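Local coordinates for surface presentation of antigens protein SPAS (Shigella flexneri, PDB 2VT1) that is a type III secretion exporter protein, represented by its cytoplasmic domain, and is required for surface presentation and secretion of invasion plasmid antigens, at residues 27-30 with 31-35. Residues are numbered along the deposited sequence; the frame is centred on the assembly and turned at random.
Sequences QCAL and AVRKY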
ATOM      1  N   GLN B  27     -13.516  -4.144   6.164  1.00 17.83           N
ATOM      2  CA  GLN B  27     -13.878  -5.198   5.222  1.00 18.13           C
ATOM      3  C   GLN B  27     -13.313  -4.940   3.844  1.00 18.35           C
ATOM      4  O   GLN B  27     -12.858  -5.872   3.181  1.00 19.08           O
ATOM      5  CB  GLN B  27     -15.396  -5.416   5.154  1.00 19.15           C
ATOM      6  CG  GLN B  27     -15.985  -6.032   6.426  1.00 22.08           C
ATOM      7  CD  GLN B  27     -15.369  -7.372   6.791  1.00 23.24           C
ATOM      8  OE1 GLN B  27     -15.352  -8.315   5.989  1.00 22.77           O
ATOM      9  NE2 GLN B  27     -14.859  -7.465   8.018  1.00 26.54           N
ATOM     10  N   CYS B  28     -13.341  -3.690   3.392  1.00 19.04           N
ATOM     11  CA  CYS B  28     -12.766  -3.340   2.107  0.50 19.34           C
ATOM     12  C   CYS B  28     -11.271  -3.643   2.101  1.00 19.04           C
ATOM     13  O   CYS B  28     -10.729  -4.083   1.102  1.00 18.70           O
ATOM     14  CB  CYS B  28     -13.010  -1.864   1.789  0.50 19.81           C
ATOM     15  SG  CYS B  28     -14.688  -1.475   1.198  0.50 23.69           S
ATOM     16  N   ALA B  29     -10.605  -3.401   3.226  1.00 18.75           N
ATOM     17  CA  ALA B  29      -9.165  -3.702   3.332  1.00 18.11           C
ATOM     18  C   ALA B  29      -8.881  -5.192   3.118  1.00 18.06           C
ATOM     19  O   ALA B  29      -7.865  -5.564   2.531  1.00 15.80           O
ATOM     20  CB  ALA B  29      -8.634  -3.274   4.677  1.00 16.70           C
ATOM     21  N   LEU B  30      -9.778  -6.041   3.618  1.00 17.74           N
ATOM     22  CA  LEU B  30      -9.600  -7.480   3.533  1.00 18.48           C
ATOM     23  C   LEU B  30      -9.754  -7.949   2.087  1.00 18.35           C
ATOM     24  O   LEU B  30      -9.132  -8.931   1.676  1.00 18.44           O
ATOM     25  CB  LEU B  30     -10.627  -8.214   4.420  1.00 18.86           C
ATOM     26  CG  LEU B  30     -10.594  -8.048   5.941  1.00 16.43           C
ATOM     27  CD1 LEU B  30     -11.775  -8.770   6.557  1.00 16.94           C
ATOM     28  CD2 LEU B  30      -9.310  -8.539   6.559  1.00 19.70           C
ATOM     29  N   ALA B  31     -10.604  -7.246   1.335  1.00 18.35           N
ATOM     30  CA  ALA B  31     -10.846  -7.551  -0.076  1.00 18.11           C
ATOM     31  C   ALA B  31      -9.663  -7.085  -0.903  1.00 16.53           C
ATOM     32  O   ALA B  31      -9.261  -7.749  -1.858  1.00 17.65           O
ATOM     33  CB  ALA B  31     -12.147  -6.885  -0.582  1.00 17.87           C
ATOM     34  N   VAL B  32      -9.099  -5.945  -0.535  1.00 15.79           N
ATOM     35  CA  VAL B  32      -7.865  -5.491  -1.175  1.00 16.36           C
ATOM     36  C   VAL B  32      -6.754  -6.545  -1.013  1.00 16.61           C
ATOM     37  O   VAL B  32      -6.042  -6.868  -1.960  1.00 16.70           O
ATOM     38  CB  VAL B  32      -7.410  -4.131  -0.623  1.00 15.87           C
ATOM     39  CG1 VAL B  32      -6.030  -3.804  -1.126  1.00 14.59           C
ATOM     40  CG2 VAL B  32      -8.387  -3.033  -1.043  1.00 14.01           C
ATOM     41  N   ARG B  33      -6.633  -7.114   0.181  1.00 17.79           N
ATOM     42  CA  ARG B  33      -5.592  -8.106   0.448  1.00 17.38           C
ATOM     43  C   ARG B  33      -5.766  -9.370  -0.388  1.00 17.16           C
ATOM     44  O   ARG B  33      -4.815  -9.854  -0.971  1.00 18.37           O
ATOM     45  CB  ARG B  33      -5.553  -8.419   1.946  1.00 19.46           C
ATOM     46  CG  ARG B  33      -4.633  -7.448   2.694  1.00 27.32           C
ATOM     47  CD  ARG B  33      -5.277  -6.667   3.858  1.00 34.98           C
ATOM     48  NE  ARG B  33      -5.299  -7.429   5.104  1.00 39.18           N
ATOM     49  CZ  ARG B  33      -5.368  -6.896   6.322  1.00 42.08           C
ATOM     50  NH1 ARG B  33      -5.415  -5.581   6.488  1.00 44.05           N
ATOM     51  NH2 ARG B  33      -5.382  -7.689   7.385  1.00 43.29           N
ATOM     52  N   LYS B  34      -6.988  -9.882  -0.456  1.00 15.73           N
ATOM     53  CA  LYS B  34      -7.301 -11.077  -1.214  1.00 17.29           C
ATOM     54  C   LYS B  34      -7.052 -10.890  -2.710  1.00 15.78           C
ATOM     55  O   LYS B  34      -6.521 -11.782  -3.369  1.00 17.11           O
ATOM     56  CB  LYS B  34      -8.766 -11.472  -0.961  1.00 17.67           C
ATOM     57  CG  LYS B  34      -9.305 -12.580  -1.858  1.00 23.11           C
ATOM     58  CD  LYS B  34     -10.676 -13.051  -1.375  1.00 27.85           C
ATOM     59  CE  LYS B  34     -11.191 -14.266  -2.141  1.00 32.20           C
ATOM     60  NZ  LYS B  34     -11.879 -15.229  -1.204  1.00 34.58           N
ATOM     61  N   TYR B  35      -7.454  -9.745  -3.253  1.00 16.81           N
ATOM     62  CA  TYR B  35      -7.246  -9.435  -4.670  1.00 16.27           C
ATOM     63  C   TYR B  35      -5.769  -9.267  -4.985  1.00 16.51           C
ATOM     64  O   TYR B  35      -5.262  -9.816  -5.969  1.00 17.27           O
ATOM     65  CB  TYR B  35      -7.998  -8.154  -5.061  1.00 16.94           C
ATOM     66  CG  TYR B  35      -7.922  -7.840  -6.536  1.00 14.99           C
ATOM     67  CD1 TYR B  35      -8.720  -8.513  -7.455  1.00 16.58           C
ATOM     68  CD2 TYR B  35      -7.039  -6.881  -7.013  1.00  9.92           C
ATOM     69  CE1 TYR B  35      -8.639  -8.236  -8.812  1.00 11.60           C
ATOM     70  CE2 TYR B  35      -6.957  -6.600  -8.345  1.00 15.18           C
ATOM     71  CZ  TYR B  35      -7.754  -7.279  -9.253  1.00 14.10           C
ATOM     72  OH  TYR B  35      -7.651  -6.987 -10.606  1.00 15.22           O
TER
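Arg33 folds back along the helix toward Leu30, so that CD2 of the leucine lies over one face of the guanidinium, 4.1 Å from NH2 and offset toward its rim. Bends at chi2 (124°) and chi3 (84°) turn the arginine back toward the start of the helix; its CD passes 3.1 Å from Ala29 O, and NH1 ends 4.4 Å from Ala29 CB. An arginine suits this place because its long aliphatic part can run over the backbone before the guanidinium donates a weak hydrogen bond from NH1 to Ile4 O. Leucine meets it from the preceding turn with CG beside its own backbone N (chi1 -65°), which sends the branch toward the same end of the helix. Both side chains also touch His3.

These residues belong to helix 26-38, which directly follows strand 19-25 of the antiparallel sheet in this cytoplasmic domain. Regular i to i+4 bonds run through it, among them Val32 N to Cys28 O at 3.0 Å and Arg33 N to Ala29 O at 3.1 Å. Val32 sets CG2 3.3 Å from Cys28 O, while its branched, apolar side chain packs on Ala5 and Leu22 of the sheet. Ala29 is buried and touches Ala5 with its small methyl, consistent with close packing on strand 4-9. Ala31 brings its CB to 3.6 Å from Cys28 O and packs against an apolar side chain of another protein's chain.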